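Local coordinates for proteasome assembly chaperone family protein (Pyrococcus furiosus DSM 3638, PDB 3WZ2) that probably acts as an archaeal counterpart of proteasome-assembly chaperones, working as an assembly of five identical subunits, at residues 91-94 / 95-99; 165-169 / 170-174; 50-54 / 55-59. All coordinates share one frame; numbering follows the deposited sequence.

Interaction 3, residues 50-54 / 55-59, comes first along the chain, where strand 47-53 of the mixed sheet runs out into a loop; interaction 1 opens helix 91-107, and interaction 2 closes helix 158-169 just before strand 174-181. The centres of 1 and 3 are about 12 Å apart, and they pack directly through Leu93 and Ile97. Interactions 1 and 2, about 16 Å apart, are tied by the salt bridge from Lys99 NZ to Glu166 OE1, while 2 and 3 do not touch within one chain, their centres about 25 Å apart. Helices 91-107 and 158-169 face the second subunit, and the loop of interaction 3 meets the third, consistent with a shared role in joining neighbouring copies.

Interaction 1 of 3, residues 91-94 / 95-99; sequences PTLV and NEIAK
From Pro91 O to Asn95 N (2.9 Å) through Val94 O to Ala98 N, four successive i to i+4 hydrogen bonds wind the first turns of helix 91-107, and the last of them is close to straight, with an N-H...O angle of 171°. Proline suits the opening position, since its missing N-H costs no bond in a first turn. The apolar side is made by Leu93 and Ile97, one turn apart: CD1 of Ile97 reaches CG of Leu93 at 4.1 Å, the two side chains crossing at a slant. With CG1 set beside its own backbone N (chi1 -67°), Ile97 also runs back along the previous turn, CG1 lying 3.3 Å from Leu93 O. On another side, Asn95 turns its amide back over the start of the helix, CG 3.5 Å from Pro91 O, yet its ND2 does not bond to that carbonyl. The NH2 is given instead to the carbonyl oxygens of Leu55 and Ile57 of the second subunit, while OD1 takes a weak bond from Lys162. Glu96 lays its CG alongside Thr92 O at 3.4 Å before bending away. The carbonyls of residues 91-94 are thus met by backbone N-H groups one turn on, Leu93 and Ile97 serve the core, and the Asn95 amide is spent on binding a neighbouring subunit.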
loop_
_atom_site.group_PDB
_atom_site.type_symbol
_atom_site.label_atom_id
_atom_site.label_comp_id
_atom_site.label_asym_id
_atom_site.label_seq_id
_atom_site.Cartn_x
_atom_site.Cartn_y
_atom_site.Cartn_z
ATOM N N PRO B 91 12.158 6.259 3.815
ATOM C CA PRO B 91 12.431 6.505 5.213
ATOM C C PRO B 91 12.374 5.255 6.088
ATOM O O PRO B 91 13.260 5.046 6.919
ATOM C CB PRO B 91 11.316 7.481 5.642
ATOM C CG PRO B 91 10.416 7.636 4.457
ATOM C CD PRO B 91 11.208 7.247 3.262
ATOM N N THR B 92 11.372 4.411 5.879
ATOM C CA THR B 92 11.248 3.203 6.664
ATOM C C THR B 92 12.417 2.277 6.438
ATOM O O THR B 92 12.884 1.616 7.343
ATOM C CB THR B 92 9.916 2.485 6.367
ATOM O OG1 THR B 92 8.848 3.425 6.541
ATOM C CG2 THR B 92 9.693 1.360 7.324
ATOM N N LEU B 93 12.888 2.221 5.209
ATOM C CA LEU B 93 13.988 1.325 4.879
ATOM C C LEU B 93 15.308 1.870 5.477
ATOM O O LEU B 93 16.131 1.118 5.963
ATOM C CB LEU B 93 14.062 1.158 3.380
ATOM C CG LEU B 93 15.095 0.158 2.839
ATOM C CD1 LEU B 93 14.872 -1.228 3.394
ATOM C CD2 LEU B 93 15.008 0.125 1.313
ATOM N N VAL B 94 15.467 3.183 5.452
ATOM C CA VAL B 94 16.608 3.831 6.105
ATOM C C VAL B 94 16.597 3.510 7.590
ATOM O O VAL B 94 17.625 3.093 8.109
ATOM C CB VAL B 94 16.581 5.347 5.920
ATOM C CG1 VAL B 94 17.587 6.013 6.830
ATOM C CG2 VAL B 94 16.840 5.721 4.469
ATOM N N ASN B 95 15.426 3.586 8.239
ATOM C CA ASN B 95 15.324 3.144 9.633
ATOM C C ASN B 95 15.678 1.669 9.868
ATOM O O ASN B 95 16.387 1.347 10.813
ATOM C CB ASN B 95 13.939 3.404 10.221
ATOM C CG ASN B 95 13.651 4.874 10.410
ATOM O OD1 ASN B 95 14.545 5.657 10.697
ATOM N ND2 ASN B 95 12.396 5.249 10.271
ATOM N N GLU B 96 15.221 0.791 8.998
ATOM C CA GLU B 96 15.572 -0.602 9.140
ATOM C C GLU B 96 17.073 -0.816 8.987
ATOM O O GLU B 96 17.649 -1.639 9.692
ATOM C CB GLU B 96 14.814 -1.472 8.135
ATOM C CG GLU B 96 13.322 -1.625 8.390
ATOM C CD GLU B 96 12.997 -2.798 9.313
ATOM O OE1 GLU B 96 13.901 -3.267 10.068
ATOM O OE2 GLU B 96 11.822 -3.259 9.282
ATOM N N ILE B 97 17.693 -0.138 8.024
ATOM C CA ILE B 97 19.109 -0.312 7.795
ATOM C C ILE B 97 19.894 0.227 8.972
ATOM O O ILE B 97 20.806 -0.423 9.440
ATOM C CB ILE B 97 19.569 0.344 6.482
ATOM C CG1 ILE B 97 18.968 -0.387 5.272
ATOM C CG2 ILE B 97 21.087 0.334 6.364
ATOM C CD1 ILE B 97 18.967 0.448 4.009
ATOM N N ALA B 98 19.530 1.404 9.454
ATOM C CA ALA B 98 20.163 1.989 10.640
ATOM C C ALA B 98 20.108 1.050 11.841
ATOM O O ALA B 98 21.118 0.853 12.539
ATOM C CB ALA B 98 19.521 3.307 11.011
ATOM N N LYS B 99 18.959 0.433 12.053
ATOM C CA LYS B 99 18.820 -0.549 13.127
ATOM C C LYS B 99 19.823 -1.706 12.971
ATOM O O LYS B 99 20.461 -2.103 13.947
ATOM C CB LYS B 99 17.359 -1.054 13.237
ATOM C CG LYS B 99 16.338 0.029 13.654
ATOM C CD LYS B 99 16.303 0.214 15.164
ATOM C CE LYS B 99 15.746 1.555 15.459
ATOM N NZ LYS B 99 15.351 1.766 16.878
#

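Interaction 2 of 3, residues 165-169 / 170-174; sequences WEASR and AGLKS
Just before Ala170 leaves the helix, Arg169 lays its CG over one face of the indole of Trp165, a turn earlier, 3.6 Å above the plane and displaced to the border of the ring. Tyr51 of the second subunit meets the same indole in an edge-to-face pairing, so this end of the helix forms part of a subunit boundary. The helix itself stops in a Schellman motif. Leu172 N reaches back to Ala167 O at 3.0 Å, and inside that loop Gly171 N bonds Ser168 O at 2.8 Å, approaching from well above the carbonyl plane. Gly171, at positive phi (84°), is the C-prime residue; a beta carbon there would collide with the carbonyl oxygen of Ala170. Ala170 N still holds Glu166 O, adding only a weak bond to Ala167 O. After the reversal Leu172 sets its CB against Ala167 O, 3.3 Å away, and Ser174 brings CB to Ala167 CB at 3.9 Å. The OG of Ser174 lies between its backbone N and carbonyl carbon (chi1 72°), beside Ser168 CB, and bonds the carbonyl of Leu164. A water joins the two arms of the turn: it lies within bonding distance of Leu172 O, 2.8 Å, takes the N-H of Ser174 at 3.0 Å and also bonds Ser168 OG. Around this cap, Ala170 packs on Val102 and Lys106 and Leu172 on Leu105, all of helix 91-107. The backbone of Lys173 bonds that of Val113 in strand 112-120 as the chain enters strand 174-181, and its side-chain ammonium forms salt bridges with Glu138, Glu139 and Glu142 of helix 137-145.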
loop_
_atom_site.group_PDB
_atom_site.type_symbol
_atom_site.label_atom_id
_atom_site.label_comp_id
_atom_site.label_asym_id
_atom_site.label_seq_id
_atom_site.Cartn_x
_atom_site.Cartn_y
_atom_site.Cartn_z
ATOM N N TRP B 165 21.617 9.278 16.743
ATOM C CA TRP B 165 20.743 9.053 17.896
ATOM C C TRP B 165 20.841 7.563 18.315
ATOM O O TRP B 165 21.093 7.260 19.493
ATOM C CB TRP B 165 19.300 9.466 17.584
ATOM C CG TRP B 165 18.299 9.043 18.683
ATOM C CD1 TRP B 165 17.391 8.032 18.617
ATOM C CD2 TRP B 165 18.161 9.622 19.969
ATOM N NE1 TRP B 165 16.700 7.944 19.785
ATOM C CE2 TRP B 165 17.160 8.903 20.646
ATOM C CE3 TRP B 165 18.781 10.677 20.614
ATOM C CZ2 TRP B 165 16.747 9.227 21.938
ATOM C CZ3 TRP B 165 18.378 11.008 21.915
ATOM C CH2 TRP B 165 17.384 10.274 22.572
ATOM N N GLU B 166 20.652 6.654 17.360
ATOM C CA GLU B 166 20.539 5.233 17.707
ATOM C C GLU B 166 21.843 4.643 18.200
ATOM O O GLU B 166 21.858 3.889 19.183
ATOM C CB GLU B 166 20.001 4.406 16.558
ATOM C CG GLU B 166 18.510 4.651 16.265
ATOM C CD GLU B 166 17.573 4.243 17.411
ATOM O OE1 GLU B 166 17.883 3.224 18.069
ATOM O OE2 GLU B 166 16.553 4.971 17.699
ATOM N N ALA B 167 22.939 5.056 17.591
ATOM C CA ALA B 167 24.237 4.636 18.069
ATOM C C ALA B 167 24.527 5.121 19.484
ATOM O O ALA B 167 25.026 4.375 20.330
ATOM C CB ALA B 167 25.313 5.076 17.108
ATOM N N SER B 168 24.196 6.363 19.755
ATOM C CA SER B 168 24.380 6.889 21.084
ATOM C C SER B 168 23.525 6.150 22.118
ATOM O O SER B 168 23.997 5.814 23.187
ATOM C CB SER B 168 24.013 8.340 21.101
ATOM O OG SER B 168 24.564 8.908 22.277
ATOM N N ARG B 169 22.269 5.884 21.768
ATOM C CA ARG B 169 21.360 5.097 22.599
ATOM C C ARG B 169 21.838 3.668 22.871
ATOM O O ARG B 169 21.512 3.120 23.891
ATOM C CB ARG B 169 19.948 5.079 21.975
ATOM C CG ARG B 169 19.094 6.280 22.376
ATOM C CD ARG B 169 19.151 6.643 23.834
ATOM N NE ARG B 169 20.309 7.517 23.960
ATOM C CZ ARG B 169 20.982 7.832 25.066
ATOM N NH1 ARG B 169 20.603 7.406 26.274
ATOM N NH2 ARG B 169 22.060 8.608 24.953
ATOM N N ALA B 170 22.663 3.113 21.994
ATOM C CA ALA B 170 23.332 1.874 22.261
ATOM C C ALA B 170 24.662 2.011 23.029
ATOM O O ALA B 170 25.308 1.001 23.289
ATOM C CB ALA B 170 23.572 1.142 20.975
ATOM N N GLY B 171 25.016 3.208 23.476
ATOM C CA GLY B 171 26.195 3.402 24.313
ATOM C C GLY B 171 27.456 3.540 23.483
ATOM O O GLY B 171 28.542 3.453 24.017
ATOM N N LEU B 172 27.308 3.768 22.178
ATOM C CA LEU B 172 28.455 3.961 21.307
ATOM C C LEU B 172 28.780 5.435 21.207
ATOM O O LEU B 172 27.946 6.299 21.480
ATOM C CB LEU B 172 28.165 3.419 19.916
ATOM C CG LEU B 172 27.800 1.945 19.913
ATOM C CD1 LEU B 172 27.312 1.503 18.552
ATOM C CD2 LEU B 172 28.997 1.098 20.385
ATOM N N LYS B 173 30.018 5.709 20.859
ATOM C CA LYS B 173 30.471 7.065 20.648
ATOM C C LYS B 173 30.119 7.438 19.237
ATOM O O LYS B 173 30.634 6.841 18.289
ATOM C CB LYS B 173 31.997 7.163 20.887
ATOM C CG LYS B 173 32.432 6.759 22.286
ATOM C CD LYS B 173 33.938 6.566 22.462
ATOM C CE LYS B 173 34.719 7.864 22.412
ATOM N NZ LYS B 173 34.077 8.965 23.192
ATOM N N SER B 174 29.230 8.413 19.099
ATOM C CA SER B 174 28.692 8.804 17.791
ATOM C C SER B 174 28.939 10.294 17.532
ATOM O O SER B 174 28.990 11.124 18.472
ATOM C CB SER B 174 27.217 8.409 17.605
ATOM O OG SER B 174 26.334 9.185 18.359
HETATM O O HOH W 1 27.742 9.101 21.668
HETATM O O HOH W 2 27.161 6.790 24.208
#

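Interaction 3 of 3, residues 50-54 / 55-59; sequences GYVDS and LFIPP
Ser54 and Phe56 meet with the hydroxyl at the rim of the ring: Ser54 OG lies near the plane of the phenyl group, 3.5 Å from CD1. The same oxygen accepts the N-H of Phe56 at 3.1 Å, in a nearly straight bond (161°), which makes an ST turn. Its position follows from the first torsion of Ser54, which swings OG opposite the backbone N (chi1 174°) and forward to the following residues. One residue further on, Ile57 N closes a type I beta turn onto Ser54 O at 3.1 Å, coming in from above the carbonyl plane. Ile57 then points back toward strand 47-53. Its CD1 reaches Val52 CG1 at 4.0 Å, the two side chains crossing at about a right angle, and the same methyl sits 3.7 Å from Val52 O. Ser54 CB lies close by, 4.0 Å from Ile57 CD1. Leu72 of strand 72-77 packs on both Val52 and Ile57, so the hydrophobic pair is rooted in the sheet. A water bridges Ser54 O and Ile57 O, 2.7 Å from the latter. Ser54 OG also bonds Pro9 O, to which it must give its own proton; accepting from Phe56 and donating to Pro9, the hydroxyl ties the turn to the N-terminal segment. With an alanine here, the Phe56 N-H and the Pro9 carbonyl are likely to be left without their common partner and the turn less firmly fixed. What the turn holds in place matters beyond this chain: the carbonyls of Leu55 and Ile57 accept from ND2 of Asn95 of the third subunit, consistent with a turn that holds these acceptors in place for its neighbour.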
loop_
_atom_site.group_PDB
_atom_site.type_symbol
_atom_site.label_atom_id
_atom_site.label_comp_id
_atom_site.label_asym_id
_atom_site.label_seq_id
_atom_site.Cartn_x
_atom_site.Cartn_y
_atom_site.Cartn_z
ATOM N N GLY B 50 31.532 -5.935 2.248
ATOM C CA GLY B 50 30.171 -6.344 2.479
ATOM C C GLY B 50 29.148 -5.446 1.839
ATOM O O GLY B 50 29.474 -4.535 1.100
ATOM N N TYR B 51 27.879 -5.723 2.134
ATOM C CA TYR B 51 26.791 -5.021 1.505
ATOM C C TYR B 51 25.536 -5.164 2.323
ATOM O O TYR B 51 25.452 -6.006 3.214
ATOM C CB TYR B 51 26.581 -5.529 0.071
ATOM C CG TYR B 51 26.349 -7.025 -0.035
ATOM C CD1 TYR B 51 27.400 -7.911 0.118
ATOM C CD2 TYR B 51 25.094 -7.532 -0.301
ATOM C CE1 TYR B 51 27.214 -9.274 0.013
ATOM C CE2 TYR B 51 24.891 -8.903 -0.413
ATOM C CZ TYR B 51 25.955 -9.768 -0.245
ATOM O OH TYR B 51 25.774 -11.149 -0.356
ATOM N N VAL B 52 24.553 -4.350 1.997
ATOM C CA VAL B 52 23.212 -4.503 2.499
ATOM C C VAL B 52 22.354 -5.253 1.490
ATOM O O VAL B 52 22.354 -4.965 0.290
ATOM C CB VAL B 52 22.564 -3.156 2.724
ATOM C CG1 VAL B 52 21.185 -3.318 3.319
ATOM C CG2 VAL B 52 23.445 -2.299 3.602
ATOM N N ASP B 53 21.613 -6.215 1.993
ATOM C CA ASP B 53 20.828 -7.106 1.164
ATOM C C ASP B 53 19.372 -7.015 1.609
ATOM O O ASP B 53 19.056 -7.245 2.767
ATOM C CB ASP B 53 21.340 -8.547 1.319
ATOM C CG ASP B 53 20.582 -9.535 0.450
ATOM O OD1 ASP B 53 20.137 -9.166 -0.663
ATOM O OD2 ASP B 53 20.413 -10.666 0.897
ATOM N N SER B 54 18.494 -6.677 0.678
ATOM C CA SER B 54 17.076 -6.564 0.958
ATOM C C SER B 54 16.288 -6.661 -0.322
ATOM O O SER B 54 16.666 -6.074 -1.349
ATOM C CB SER B 54 16.800 -5.203 1.595
ATOM O OG SER B 54 15.410 -4.949 1.784
ATOM N N LEU B 55 15.148 -7.331 -0.250
ATOM C CA LEU B 55 14.201 -7.380 -1.371
ATOM C C LEU B 55 13.697 -6.010 -1.736
ATOM O O LEU B 55 13.154 -5.825 -2.807
ATOM C CB LEU B 55 12.990 -8.237 -1.027
ATOM C CG LEU B 55 13.290 -9.705 -0.707
ATOM C CD1 LEU B 55 12.030 -10.349 -0.112
ATOM C CD2 LEU B 55 13.780 -10.460 -1.941
ATOM N N PHE B 56 13.823 -5.047 -0.825
ATOM C CA PHE B 56 13.276 -3.716 -1.096
ATOM C C PHE B 56 14.286 -2.781 -1.746
ATOM O O PHE B 56 13.949 -1.650 -2.107
ATOM C CB PHE B 56 12.690 -3.136 0.197
ATOM C CG PHE B 56 11.608 -4.011 0.797
ATOM C CD1 PHE B 56 11.887 -4.877 1.840
ATOM C CD2 PHE B 56 10.326 -3.995 0.270
ATOM C CE1 PHE B 56 10.902 -5.696 2.366
ATOM C CE2 PHE B 56 9.339 -4.819 0.786
ATOM C CZ PHE B 56 9.631 -5.669 1.832
ATOM N N ILE B 57 15.520 -3.237 -1.906
ATOM C CA ILE B 57 16.505 -2.516 -2.719
ATOM C C ILE B 57 16.299 -2.923 -4.168
ATOM O O ILE B 57 16.271 -4.099 -4.478
ATOM C CB ILE B 57 17.943 -2.837 -2.271
ATOM C CG1 ILE B 57 18.197 -2.236 -0.888
ATOM C CG2 ILE B 57 18.956 -2.279 -3.274
ATOM C CD1 ILE B 57 19.426 -2.790 -0.215
ATOM N N PRO B 58 16.105 -1.955 -5.055
ATOM C CA PRO B 58 15.763 -2.391 -6.405
ATOM C C PRO B 58 16.899 -3.144 -7.106
ATOM O O PRO B 58 18.074 -2.927 -6.784
ATOM C CB PRO B 58 15.412 -1.093 -7.152
ATOM C CG PRO B 58 15.738 0.022 -6.253
ATOM C CD PRO B 58 15.981 -0.510 -4.866
ATOM N N PRO B 59 16.549 -4.076 -7.975
ATOM C CA PRO B 59 17.530 -4.994 -8.597
ATOM C C PRO B 59 18.523 -4.287 -9.523
ATOM O O PRO B 59 18.106 -3.576 -10.428
ATOM C CB PRO B 59 16.653 -5.951 -9.412
ATOM C CG PRO B 59 15.358 -5.219 -9.645
ATOM C CD PRO B 59 15.180 -4.300 -8.479
HETATM O O HOH W 3 18.055 -6.019 -4.086
#